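Local coordinates for binary enterotoxin of Clostridium perfringens component a (Clostridium perfringens, PDB 5WTZ), which acts as the enzymatic component of a binary enterotoxin, binding NAD+ and probably transferring its ADP-ribose onto actin, at residues S39-N44 against L76-T81; A82-M87 against L181-Y186; S324-K329 against N412-D417. All blocks are in the same frame, centred on the assembly; numbering follows the deposited sequence.

In the fold
Contacts 1 and 2 lie in the N-terminal ADP-ribosyltransferase-like half of the chain and contact 3 in the C-terminal half, which binds NAD. Each half has a mixed five-stranded sheet with the same strand order, 1-3-5-4-2. The contacts follow one another along the sequence. Contacts 1 and 2, with centres 11 Å apart, share helix 70-83: one joins it to helix 36-61, the other joins its end to the end of strand 179-182. They touch through Ile42 and Leu181, and through Ser80 and Asp183. Contact 3, whose centre is 31 Å and 29 Å from theirs, packs helix 320-330 on strand 411-420. Through Ile57 and Phe61, helix 36-61 also touches Ile415 there, connecting the two halves.

Contact 1 (S39-N44 against L76-T81); sequences STSINN and LKNIST
Ser41 and Asn78 form the polar link between the two helices. The amide ND2 of Asn78 donates to Ser41 OG at 3.1 Å, with an N-H...O angle of 151° and the hydroxyl oxygen lying near the amide plane. Beside this bond the CB atoms also meet, Ser41 CB standing 3.5 Å from Asn78 CB. While it accepts from Asn78, the buried hydroxyl has Asp75 OD1, one turn before Asn78, as its main other partner, and Ala37 O as a weak one. The Asp75 carboxylate also takes the amide of Asn44.

This is a helix-helix crossing within the N-terminal ADP-ribosyltransferase-like region: the axes of the short segments 39-44 and 76-81 run at 102° to each other and come within 8.3 Å. Ile42 and Ile79 bring their CA atoms to 5.8 Å.

The apolar part belongs to these two isoleucines, whose side chains cross obliquely. Ile42 reaches over with its tip, CD1 resting 3.9 Å from Ile79 CG2, the branch that stands anti to the backbone N. The other branch of Ile79 lies beside its own backbone N (chi1 -68°) and turns to the neighbouring helix backbone, CG1 lying 3.8 Å from Ser41 O. Both isoleucines also touch Leu181 of strand 179-182, and Phe140 covers Ile79 further.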
# COMPACT_ATOMS: atom_id res chain seq x y z
N SER A 39 23.76 -6.69 -12.42
CA SER A 39 24.82 -6.06 -11.65
C SER A 39 24.72 -4.54 -11.75
O SER A 39 24.75 -3.85 -10.73
CB SER A 39 26.19 -6.55 -12.13
OG SER A 39 26.48 -7.80 -11.53
N THR A 40 24.54 -4.02 -12.96
CA THR A 40 24.46 -2.58 -13.14
C THR A 40 23.18 -1.99 -12.54
O THR A 40 23.16 -0.84 -12.13
CB THR A 40 24.54 -2.18 -14.62
OG1 THR A 40 23.38 -2.66 -15.31
CG2 THR A 40 25.77 -2.78 -15.26
N SER A 41 22.12 -2.78 -12.47
CA SER A 41 20.89 -2.29 -11.84
C SER A 41 20.99 -2.30 -10.32
O SER A 41 20.52 -1.37 -9.66
CB SER A 41 19.68 -3.11 -12.30
OG SER A 41 19.23 -2.65 -13.57
N ILE A 42 21.62 -3.32 -9.76
CA ILE A 42 21.92 -3.30 -8.33
C ILE A 42 22.87 -2.14 -8.01
O ILE A 42 22.73 -1.47 -6.98
CB ILE A 42 22.53 -4.64 -7.87
CG1 ILE A 42 21.44 -5.71 -7.81
CG2 ILE A 42 23.22 -4.50 -6.51
CD1 ILE A 42 20.23 -5.32 -6.99
N ASN A 43 23.84 -1.89 -8.89
CA ASN A 43 24.73 -0.75 -8.71
C ASN A 43 23.97 0.57 -8.74
O ASN A 43 24.28 1.49 -7.99
CB ASN A 43 25.83 -0.75 -9.78
CG ASN A 43 27.05 -1.52 -9.35
OD1 ASN A 43 27.38 -1.58 -8.16
ND2 ASN A 43 27.76 -2.10 -10.31
N ASN A 44 22.96 0.66 -9.61
CA ASN A 44 22.10 1.83 -9.67
C ASN A 44 21.29 2.00 -8.38
O ASN A 44 20.99 3.12 -7.97
CB ASN A 44 21.14 1.75 -10.87
CG ASN A 44 21.84 1.96 -12.21
OD1 ASN A 44 23.00 2.41 -12.28
ND2 ASN A 44 21.13 1.65 -13.29
N LEU A 76 13.89 -1.36 -12.37
CA LEU A 76 12.81 -1.98 -11.62
C LEU A 76 12.73 -3.49 -11.92
O LEU A 76 12.62 -4.30 -11.00
CB LEU A 76 11.47 -1.31 -11.94
CG LEU A 76 11.29 0.11 -11.37
CD1 LEU A 76 9.90 0.62 -11.64
CD2 LEU A 76 11.59 0.15 -9.89
N LYS A 77 12.81 -3.85 -13.20
CA LYS A 77 12.75 -5.25 -13.60
C LYS A 77 13.95 -6.04 -13.08
O LYS A 77 13.80 -7.13 -12.52
CB LYS A 77 12.66 -5.38 -15.12
CG LYS A 77 11.49 -4.64 -15.76
CD LYS A 77 11.66 -4.55 -17.28
CE LYS A 77 10.56 -3.71 -17.94
NZ LYS A 77 9.27 -4.44 -18.05
N ASN A 78 15.15 -5.49 -13.27
CA ASN A 78 16.38 -6.23 -12.99
C ASN A 78 16.70 -6.38 -11.50
O ASN A 78 17.28 -7.38 -11.10
CB ASN A 78 17.58 -5.57 -13.69
CG ASN A 78 17.38 -5.45 -15.20
OD1 ASN A 78 16.58 -6.16 -15.80
ND2 ASN A 78 18.12 -4.52 -15.81
N ILE A 79 16.35 -5.39 -10.68
CA ILE A 79 16.64 -5.49 -9.25
C ILE A 79 15.84 -6.65 -8.68
O ILE A 79 16.34 -7.44 -7.88
CB ILE A 79 16.29 -4.18 -8.50
CG1 ILE A 79 17.25 -3.08 -8.94
CG2 ILE A 79 16.42 -4.37 -7.01
CD1 ILE A 79 16.77 -1.69 -8.62
N SER A 80 14.61 -6.77 -9.16
CA SER A 80 13.68 -7.79 -8.71
C SER A 80 14.15 -9.21 -9.07
O SER A 80 14.14 -10.10 -8.21
CB SER A 80 12.29 -7.51 -9.31
OG SER A 80 11.30 -8.36 -8.76
N THR A 81 14.59 -9.45 -10.30
CA THR A 81 15.11 -10.77 -10.65
C THR A 81 16.40 -11.07 -9.89
O THR A 81 16.68 -12.22 -9.55
CB THR A 81 15.39 -10.93 -12.15
OG1 THR A 81 16.50 -10.11 -12.53
CG2 THR A 81 14.16 -10.58 -12.97

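Contact 2 (A82-M87 against L181-Y186); sequences AVKKSM and LIDQGY
Asp183 presents one face of its carboxylate to Val83, whose CG2 methyl sits almost squarely over the group, 3.7 Å from Asp183 CG. From the opposite side of that plane comes the backbone N of Gln184, which donates to Asp183 OD1 at 2.8 Å, 47° out of the plane and with a bent N-H...O angle of 131°. The second flat group, the Tyr186 ring, meets Asp183 O in plane at its edge, and takes a cation-pi contact from Lys212.

At the other carboxylate oxygen lies Lys84. Its chain passes alongside OD2 and CE comes to 3.2 Å of that atom, whereas NZ stays 3.8 Å from OD2, a long salt bridge. The lysine chain bends at its last torsion, and NZ bonds to Ser80 OG, which in turn bonds to Asp183 OD1. The serine thus joins the lysine and aspartate, and the two charges probably stabilise one another even without a close bond.

Val83 divides its branches between two neighbours. While CG2 covers the aspartate, CG1 is anti to the carbonyl carbon (chi1 -66°) and faces Leu181, 3.6 Å from the backbone O and 3.8 Å from CG, the two side chains crossing at about a right angle.

From Val83 to Ser86 the chain makes a type I beta turn, closed by Ser86 N to Val83 O at 2.8 Å. Here the C-terminal end of helix 70-83 is packed on the end of the middle strand, 179-182, of a three-stranded antiparallel sheet in the N-terminal ADP-ribosyltransferase-like region, away from the NAD site.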
# COMPACT_ATOMS: atom_id res chain seq x y z
N ALA A 82 17.18 -10.03 -9.61
CA ALA A 82 18.43 -10.20 -8.89
C ALA A 82 18.17 -10.72 -7.48
O ALA A 82 18.73 -11.75 -7.08
CB ALA A 82 19.21 -8.88 -8.84
N VAL A 83 17.31 -10.04 -6.72
CA VAL A 83 17.06 -10.44 -5.34
C VAL A 83 16.33 -11.78 -5.26
O VAL A 83 16.51 -12.53 -4.30
CB VAL A 83 16.27 -9.37 -4.55
CG1 VAL A 83 17.11 -8.10 -4.37
CG2 VAL A 83 14.92 -9.07 -5.20
N LYS A 84 15.54 -12.11 -6.28
CA LYS A 84 14.86 -13.40 -6.31
C LYS A 84 15.83 -14.57 -6.44
O LYS A 84 15.44 -15.72 -6.26
CB LYS A 84 13.83 -13.45 -7.46
CG LYS A 84 12.54 -12.73 -7.13
CD LYS A 84 11.61 -12.64 -8.33
CE LYS A 84 10.30 -11.98 -7.93
NZ LYS A 84 9.67 -11.19 -9.02
N LYS A 85 17.08 -14.27 -6.77
CA LYS A 85 18.11 -15.31 -6.84
C LYS A 85 18.79 -15.47 -5.49
O LYS A 85 19.74 -16.23 -5.34
CB LYS A 85 19.15 -14.97 -7.92
CG LYS A 85 18.57 -14.81 -9.32
CD LYS A 85 19.64 -14.40 -10.33
CE LYS A 85 19.05 -14.24 -11.73
NZ LYS A 85 20.08 -13.84 -12.75
N SER A 86 18.29 -14.73 -4.50
CA SER A 86 18.87 -14.74 -3.16
C SER A 86 17.78 -14.87 -2.10
O SER A 86 17.63 -14.01 -1.24
CB SER A 86 19.69 -13.46 -2.93
OG SER A 86 20.46 -13.56 -1.75
N MET A 87 17.02 -15.96 -2.17
CA MET A 87 15.92 -16.19 -1.24
C MET A 87 16.41 -16.77 0.09
O MET A 87 17.30 -17.61 0.12
CB MET A 87 14.88 -17.11 -1.87
CG MET A 87 14.24 -16.53 -3.10
SD MET A 87 13.02 -17.64 -3.82
CE MET A 87 12.18 -16.51 -4.93
N LEU A 181 18.68 -6.38 0.83
CA LEU A 181 17.77 -5.77 -0.12
C LEU A 181 16.55 -6.66 -0.32
O LEU A 181 16.66 -7.78 -0.83
CB LEU A 181 18.50 -5.50 -1.44
CG LEU A 181 17.78 -4.81 -2.59
CD1 LEU A 181 17.02 -3.59 -2.14
CD2 LEU A 181 18.79 -4.44 -3.67
N ILE A 182 15.39 -6.17 0.10
CA ILE A 182 14.16 -6.95 0.00
C ILE A 182 13.34 -6.57 -1.23
O ILE A 182 13.17 -5.39 -1.54
CB ILE A 182 13.27 -6.76 1.25
CG1 ILE A 182 14.08 -6.97 2.53
CG2 ILE A 182 12.06 -7.69 1.19
CD1 ILE A 182 13.46 -6.33 3.74
N ASP A 183 12.84 -7.59 -1.93
CA ASP A 183 12.00 -7.39 -3.11
C ASP A 183 10.77 -6.48 -2.88
O ASP A 183 10.32 -6.28 -1.75
CB ASP A 183 11.54 -8.76 -3.63
CG ASP A 183 11.21 -8.75 -5.10
OD1 ASP A 183 11.46 -7.71 -5.76
OD2 ASP A 183 10.73 -9.79 -5.61
N GLN A 184 10.25 -5.94 -3.98
CA GLN A 184 9.00 -5.19 -3.98
C GLN A 184 7.82 -6.09 -3.66
O GLN A 184 7.92 -7.31 -3.80
CB GLN A 184 8.77 -4.54 -5.35
CG GLN A 184 9.48 -3.23 -5.59
CD GLN A 184 8.94 -2.52 -6.83
OE1 GLN A 184 8.29 -1.48 -6.73
NE2 GLN A 184 9.20 -3.09 -8.00
N GLY A 185 6.71 -5.49 -3.24
CA GLY A 185 5.45 -6.18 -3.10
C GLY A 185 5.00 -6.57 -1.70
O GLY A 185 3.98 -7.23 -1.54
N TYR A 186 5.75 -6.16 -0.68
CA TYR A 186 5.41 -6.60 0.67
C TYR A 186 4.78 -5.52 1.53
O TYR A 186 4.78 -4.33 1.19
CB TYR A 186 6.66 -7.16 1.37
CG TYR A 186 7.22 -8.38 0.69
CD1 TYR A 186 6.71 -9.64 0.97
CD2 TYR A 186 8.24 -8.27 -0.24
CE1 TYR A 186 7.22 -10.77 0.34
CE2 TYR A 186 8.75 -9.39 -0.88
CZ TYR A 186 8.24 -10.64 -0.58
OH TYR A 186 8.74 -11.75 -1.21

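Contact 3 (S324-K329 against N412-D417); sequences SKFKEK and NKLIID
Phe326 carries the whole helix side of this contact, with its ring laid against the branched side chains of Leu414 and Ile416. Leu414 CD1 makes a CH-pi contact over one face, 3.9 Å from the ring centroid and 27° off the normal. The methyl is displaced towards one side of the ring, so its nearest atom is Phe326 CD2 at 3.5 Å. Ile416 CD1 approaches obliquely further out, 3.8 Å from Phe326 CE2, and its side chain runs at about a right angle to that of the phenylalanine. The ring gets this far because CG is anti to the backbone N (chi1 -167°), which sends it from the helix towards the strand. Leu414 and Ile416 are two residues apart in a beta strand and therefore point to the same face.

The tight part is confined to these three buried side chains. No hydrogen bond passes between the segments, and even the nearest CA pair, Phe326 and Leu414, is 9.4 Å apart, so the ring and the strand side chains together fill the distance between the backbones. The outer side of the helix is quite different: Ser324, Lys325, Glu328 and Lys329 are exposed.

Around the ring the core continues with Trp330, Leu358, Ile398 and Phe306, the last also touching Ile416, whose side chain is about 8 Å from that of the NAD-binding Glu305. Helix 320-330 accordingly covers one face of the C-terminal mixed sheet, where strand 411-420 is central between strands 358-364 and 391-403, while Ile415 points to the other face and meets Ile57 and Phe61 of helix 36-61.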
# COMPACT_ATOMS: atom_id res chain seq x y z
N SER A 324 0.27 18.74 4.75
CA SER A 324 0.31 18.65 6.22
C SER A 324 -1.07 18.81 6.85
O SER A 324 -1.44 18.06 7.76
CB SER A 324 1.25 19.72 6.79
OG SER A 324 2.56 19.51 6.32
N LYS A 325 -1.84 19.78 6.36
CA LYS A 325 -3.21 20.01 6.82
C LYS A 325 -4.05 18.76 6.61
O LYS A 325 -4.82 18.37 7.49
CB LYS A 325 -3.85 21.19 6.10
CG LYS A 325 -3.40 22.56 6.58
CD LYS A 325 -4.13 23.69 5.85
CE LYS A 325 -5.50 23.98 6.45
NZ LYS A 325 -6.16 25.16 5.81
N PHE A 326 -3.90 18.14 5.45
CA PHE A 326 -4.70 16.99 5.08
C PHE A 326 -4.36 15.81 5.99
O PHE A 326 -5.25 15.07 6.43
CB PHE A 326 -4.48 16.63 3.62
CG PHE A 326 -5.47 15.66 3.06
CD1 PHE A 326 -6.66 16.11 2.52
CD2 PHE A 326 -5.22 14.30 3.07
CE1 PHE A 326 -7.59 15.22 2.00
CE2 PHE A 326 -6.15 13.40 2.56
CZ PHE A 326 -7.33 13.86 2.01
N LYS A 327 -3.07 15.65 6.26
CA LYS A 327 -2.61 14.56 7.12
C LYS A 327 -3.13 14.76 8.53
O LYS A 327 -3.60 13.81 9.16
CB LYS A 327 -1.09 14.46 7.10
CG LYS A 327 -0.52 13.97 5.78
CD LYS A 327 0.98 13.76 5.88
CE LYS A 327 1.53 13.10 4.63
NZ LYS A 327 2.84 12.45 4.92
N GLU A 328 -3.06 16.00 9.02
CA GLU A 328 -3.52 16.32 10.36
C GLU A 328 -5.03 16.09 10.50
O GLU A 328 -5.51 15.60 11.52
CB GLU A 328 -3.18 17.77 10.70
CG GLU A 328 -1.86 17.93 11.45
CD GLU A 328 -1.95 17.50 12.90
OE1 GLU A 328 -3.04 17.63 13.51
OE2 GLU A 328 -0.93 17.01 13.43
N LYS A 329 -5.78 16.41 9.45
CA LYS A 329 -7.23 16.28 9.49
C LYS A 329 -7.68 14.82 9.45
O LYS A 329 -8.63 14.46 10.14
CB LYS A 329 -7.85 17.07 8.34
CG LYS A 329 -9.38 17.16 8.35
CD LYS A 329 -9.83 18.20 7.33
CE LYS A 329 -11.34 18.18 7.13
NZ LYS A 329 -12.10 18.45 8.39
N ASN A 412 1.24 17.17 -7.32
CA ASN A 412 1.30 16.23 -6.21
C ASN A 412 -0.05 15.56 -6.00
O ASN A 412 -1.11 16.20 -6.04
CB ASN A 412 1.74 16.91 -4.93
CG ASN A 412 3.22 17.16 -4.89
OD1 ASN A 412 4.00 16.37 -5.40
ND2 ASN A 412 3.62 18.26 -4.26
N LYS A 413 -0.01 14.25 -5.77
CA LYS A 413 -1.19 13.47 -5.46
C LYS A 413 -1.00 12.74 -4.14
O LYS A 413 0.14 12.56 -3.68
CB LYS A 413 -1.49 12.50 -6.60
CG LYS A 413 -1.78 13.23 -7.93
CD LYS A 413 -2.20 12.25 -9.02
CE LYS A 413 -2.89 12.99 -10.17
NZ LYS A 413 -3.10 12.10 -11.38
N LEU A 414 -2.10 12.33 -3.51
CA LEU A 414 -2.03 11.63 -2.23
C LEU A 414 -2.51 10.19 -2.32
O LEU A 414 -3.65 9.92 -2.68
CB LEU A 414 -2.84 12.37 -1.16
CG LEU A 414 -2.42 13.82 -0.91
CD1 LEU A 414 -3.31 14.47 0.13
CD2 LEU A 414 -0.94 13.91 -0.49
N ILE A 415 -1.60 9.28 -2.00
CA ILE A 415 -1.94 7.88 -1.87
C ILE A 415 -2.50 7.68 -0.46
O ILE A 415 -1.79 7.87 0.53
CB ILE A 415 -0.70 7.00 -2.12
CG1 ILE A 415 -0.10 7.34 -3.48
CG2 ILE A 415 -1.07 5.51 -2.04
CD1 ILE A 415 1.31 6.86 -3.69
N ILE A 416 -3.78 7.32 -0.38
CA ILE A 416 -4.46 7.24 0.92
C ILE A 416 -4.68 5.78 1.26
O ILE A 416 -5.64 5.15 0.81
CB ILE A 416 -5.79 8.03 0.89
CG1 ILE A 416 -5.52 9.47 0.45
CG2 ILE A 416 -6.46 7.99 2.26
CD1 ILE A 416 -6.74 10.33 0.39
N ASP A 417 -3.76 5.23 2.04
CA ASP A 417 -3.90 3.85 2.52
C ASP A 417 -4.98 3.79 3.57
O ASP A 417 -4.95 4.53 4.55
CB ASP A 417 -2.58 3.35 3.09
CG ASP A 417 -1.62 2.90 2.01
OD1 ASP A 417 -1.81 1.80 1.46
OD2 ASP A 417 -0.69 3.66 1.71